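Local coordinates for uncharacterized conserved protein YiiM (Geobacillus stearothermophilus, PDB 5YHH), which probably acts as a molybdenum cofactor-dependent oxidoreductase of the MOSC family, linked to resistance against hydroxylaminopurine, at residues 6-18 and 157-169. Sequence-based numbering, arbitrary orientation.
Sequences PMQIVSINVGKPK and GVIEPGAPLVLVE
Ile12 and Ile159 meet through their CD1 methyls because each first torsion aims the ethyl branch across the contact: Ile12 sets CG1 beside its own backbone N (chi1 -59°), whereas Ile159 tucks CG1 between N and carbonyl carbon (chi1 52°). Ile12 CD1 lies 3.5 Å from Ile159 CD1, the side chains passing at a slant, and Ile12 CD1 also reaches Pro161 CD at 3.7 Å. Ile9 continues this apolar row, crossing Ile159 and Leu165 at about right angles, with its CG1 4.2 Å from Leu165 CG. Trp93 of strand 93-96 touches both Ile9 and Ile159.

Alongside run three backbone bonds: Leu165 N donates to Met7 O (2.9 Å), Ile9 N to Ala163 O (2.9 Å) and Gly162 N to Ile9 O (2.7 Å). Gly162, with positive phi (92°), takes the third position of a type II turn, Glu160 to Ala163. Gln8 and Pro164 form a single beta bridge. The loop joining strands 157-159 and 165-169 thus packs onto strand 8-19 of the MOSC domain's mixed sheet. Gln8 and Val10 bond to Leu96 and Thr94 of strand 93-96, while Ile9 turns its N and O to Ala163 and Gly162, and apolar side chains pack along the same junction.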
# COMPACT_ATOMS: atom_id res chain seq x y z
N PRO A 6 -10.07 9.80 -13.36
CA PRO A 6 -8.62 9.62 -13.53
C PRO A 6 -8.01 8.99 -12.27
O PRO A 6 -6.94 9.42 -11.81
CB PRO A 6 -8.14 11.04 -13.67
CG PRO A 6 -9.00 11.78 -12.64
CD PRO A 6 -10.33 11.02 -12.56
N MET A 7 -8.74 8.04 -11.70
CA MET A 7 -8.27 7.17 -10.65
C MET A 7 -8.21 5.78 -11.29
O MET A 7 -9.26 5.23 -11.68
CB MET A 7 -9.26 7.17 -9.49
CG MET A 7 -9.28 8.47 -8.69
SD MET A 7 -10.81 8.69 -7.72
CE MET A 7 -11.37 7.01 -7.40
N GLN A 8 -6.99 5.24 -11.42
CA GLN A 8 -6.81 3.95 -12.05
C GLN A 8 -5.59 3.20 -11.60
O GLN A 8 -4.72 3.76 -10.95
CB GLN A 8 -6.77 4.12 -13.58
CG GLN A 8 -5.71 5.03 -14.05
CD GLN A 8 -5.64 5.11 -15.54
OE1 GLN A 8 -4.97 4.30 -16.18
NE2 GLN A 8 -6.31 6.11 -16.12
N ILE A 9 -5.53 1.93 -11.99
CA ILE A 9 -4.33 1.10 -11.90
C ILE A 9 -3.59 1.30 -13.20
O ILE A 9 -3.97 0.74 -14.22
CB ILE A 9 -4.69 -0.43 -11.70
CG1 ILE A 9 -5.59 -0.61 -10.50
CG2 ILE A 9 -3.43 -1.29 -11.55
CD1 ILE A 9 -6.32 -2.04 -10.37
N VAL A 10 -2.52 2.10 -13.21
CA VAL A 10 -1.83 2.32 -14.49
C VAL A 10 -0.95 1.15 -14.84
O VAL A 10 -0.75 0.87 -16.01
CB VAL A 10 -1.03 3.65 -14.63
CG1 VAL A 10 -1.95 4.80 -14.99
CG2 VAL A 10 -0.13 3.93 -13.43
N SER A 11 -0.52 0.38 -13.84
CA SER A 11 0.30 -0.78 -14.10
C SER A 11 0.06 -1.85 -13.08
O SER A 11 -0.10 -1.57 -11.90
CB SER A 11 1.80 -0.41 -14.14
OG SER A 11 2.57 -1.51 -14.61
N ILE A 12 -0.01 -3.08 -13.56
CA ILE A 12 -0.08 -4.24 -12.71
C ILE A 12 1.27 -4.88 -12.90
O ILE A 12 1.68 -5.15 -14.03
CB ILE A 12 -1.17 -5.25 -13.14
CG1 ILE A 12 -2.58 -4.62 -13.13
CG2 ILE A 12 -1.14 -6.49 -12.27
CD1 ILE A 12 -3.62 -5.53 -13.92
N ASN A 13 1.96 -5.13 -11.79
CA ASN A 13 3.31 -5.63 -11.80
C ASN A 13 3.36 -6.99 -11.13
O ASN A 13 2.81 -7.15 -10.06
CB ASN A 13 4.20 -4.62 -11.08
CG ASN A 13 3.94 -3.19 -11.54
OD1 ASN A 13 3.97 -2.91 -12.74
ND2 ASN A 13 3.64 -2.28 -10.61
N VAL A 14 4.06 -7.94 -11.74
CA VAL A 14 4.12 -9.29 -11.20
C VAL A 14 5.56 -9.74 -10.94
O VAL A 14 6.46 -9.50 -11.76
CB VAL A 14 3.39 -10.27 -12.14
CG1 VAL A 14 3.67 -11.74 -11.73
CG2 VAL A 14 1.90 -9.99 -12.13
N GLY A 15 5.78 -10.35 -9.78
CA GLY A 15 7.09 -10.85 -9.41
C GLY A 15 7.21 -12.36 -9.45
O GLY A 15 6.22 -13.06 -9.68
N LYS A 16 8.43 -12.87 -9.24
CA LYS A 16 8.69 -14.32 -9.18
C LYS A 16 8.69 -14.81 -7.73
O LYS A 16 9.29 -14.17 -6.87
CB LYS A 16 10.04 -14.66 -9.81
CG LYS A 16 10.19 -14.19 -11.24
CD LYS A 16 11.24 -15.00 -12.03
CE LYS A 16 11.47 -14.41 -13.42
NZ LYS A 16 12.05 -13.02 -13.33
N PRO A 17 7.99 -15.93 -7.45
CA PRO A 17 8.13 -16.60 -6.14
C PRO A 17 9.54 -17.14 -5.81
O PRO A 17 10.29 -17.53 -6.72
CB PRO A 17 7.13 -17.76 -6.25
CG PRO A 17 6.07 -17.27 -7.14
CD PRO A 17 6.75 -16.33 -8.13
N LYS A 18 9.88 -17.14 -4.52
CA LYS A 18 11.09 -17.82 -4.00
C LYS A 18 10.85 -18.49 -2.64
O LYS A 18 10.00 -18.02 -1.86
CB LYS A 18 12.29 -16.86 -3.94
CG LYS A 18 12.08 -15.52 -3.19
CD LYS A 18 13.38 -14.63 -3.18
CE LYS A 18 14.26 -14.74 -1.89
NZ LYS A 18 15.39 -15.74 -1.92
N GLY A 157 -11.58 -11.27 -8.30
CA GLY A 157 -11.98 -11.02 -9.68
C GLY A 157 -10.78 -10.91 -10.59
O GLY A 157 -9.72 -11.50 -10.31
N VAL A 158 -10.95 -10.15 -11.67
CA VAL A 158 -9.94 -10.01 -12.72
C VAL A 158 -9.83 -8.53 -13.06
O VAL A 158 -10.82 -7.82 -13.12
CB VAL A 158 -10.29 -10.85 -13.97
CG1 VAL A 158 -9.18 -10.70 -15.04
CG2 VAL A 158 -10.49 -12.34 -13.59
N ILE A 159 -8.59 -8.08 -13.27
CA ILE A 159 -8.28 -6.70 -13.63
C ILE A 159 -7.30 -6.67 -14.80
O ILE A 159 -6.54 -7.62 -15.01
CB ILE A 159 -7.61 -5.94 -12.46
CG1 ILE A 159 -6.41 -6.73 -11.95
CG2 ILE A 159 -8.56 -5.73 -11.31
CD1 ILE A 159 -5.51 -5.94 -10.99
N GLU A 160 -7.29 -5.56 -15.52
CA GLU A 160 -6.36 -5.34 -16.62
C GLU A 160 -5.66 -4.03 -16.40
O GLU A 160 -6.26 -3.14 -15.82
CB GLU A 160 -7.12 -5.15 -17.92
CG GLU A 160 -7.56 -6.35 -18.55
CD GLU A 160 -8.31 -5.99 -19.79
OE1 GLU A 160 -7.67 -5.45 -20.70
OE2 GLU A 160 -9.53 -6.16 -19.78
N PRO A 161 -4.44 -3.89 -16.93
CA PRO A 161 -3.75 -2.59 -16.84
C PRO A 161 -4.62 -1.45 -17.37
O PRO A 161 -5.28 -1.60 -18.39
CB PRO A 161 -2.48 -2.80 -17.68
CG PRO A 161 -2.18 -4.29 -17.51
CD PRO A 161 -3.58 -4.93 -17.53
N GLY A 162 -4.67 -0.34 -16.65
CA GLY A 162 -5.51 0.77 -17.03
C GLY A 162 -6.90 0.73 -16.41
O GLY A 162 -7.67 1.66 -16.62
N ALA A 163 -7.23 -0.34 -15.68
CA ALA A 163 -8.53 -0.45 -15.01
C ALA A 163 -8.85 0.74 -14.09
O ALA A 163 -8.06 1.08 -13.22
CB ALA A 163 -8.59 -1.78 -14.18
N PRO A 164 -10.03 1.35 -14.23
CA PRO A 164 -10.40 2.39 -13.27
C PRO A 164 -10.56 1.80 -11.88
O PRO A 164 -10.94 0.64 -11.75
CB PRO A 164 -11.75 2.91 -13.81
CG PRO A 164 -11.70 2.64 -15.27
CD PRO A 164 -10.95 1.33 -15.39
N LEU A 165 -10.27 2.59 -10.85
CA LEU A 165 -10.50 2.18 -9.46
C LEU A 165 -11.58 3.10 -8.96
O LEU A 165 -11.34 4.30 -8.83
CB LEU A 165 -9.27 2.42 -8.60
CG LEU A 165 -8.42 1.28 -8.09
CD1 LEU A 165 -7.21 1.91 -7.33
CD2 LEU A 165 -9.17 0.35 -7.23
N VAL A 166 -12.77 2.56 -8.70
CA VAL A 166 -13.95 3.35 -8.42
C VAL A 166 -14.30 3.21 -6.95
O VAL A 166 -14.58 2.12 -6.46
CB VAL A 166 -15.18 2.87 -9.28
CG1 VAL A 166 -16.42 3.74 -9.01
CG2 VAL A 166 -14.84 2.84 -10.78
N LEU A 167 -14.31 4.34 -6.25
CA LEU A 167 -14.67 4.34 -4.85
C LEU A 167 -16.13 4.02 -4.74
O LEU A 167 -16.94 4.70 -5.32
CB LEU A 167 -14.38 5.70 -4.22
CG LEU A 167 -14.64 5.79 -2.72
CD1 LEU A 167 -13.62 4.93 -1.92
CD2 LEU A 167 -14.61 7.26 -2.28
N VAL A 168 -16.47 2.97 -4.01
CA VAL A 168 -17.87 2.66 -3.78
C VAL A 168 -18.29 2.89 -2.34
O VAL A 168 -19.48 3.05 -2.08
CB VAL A 168 -18.24 1.21 -4.26
CG1 VAL A 168 -18.27 1.18 -5.81
CG2 VAL A 168 -17.29 0.17 -3.71
N GLU A 169 -17.37 2.91 -1.40
CA GLU A 169 -17.68 3.32 -0.03
C GLU A 169 -16.49 3.97 0.68
O GLU A 169 -15.41 3.40 0.72
CB GLU A 169 -18.19 2.12 0.78
CG GLU A 169 -18.57 2.48 2.21
CD GLU A 169 -19.22 1.33 2.96
OE1 GLU A 169 -18.53 0.34 3.29
OE2 GLU A 169 -20.43 1.43 3.24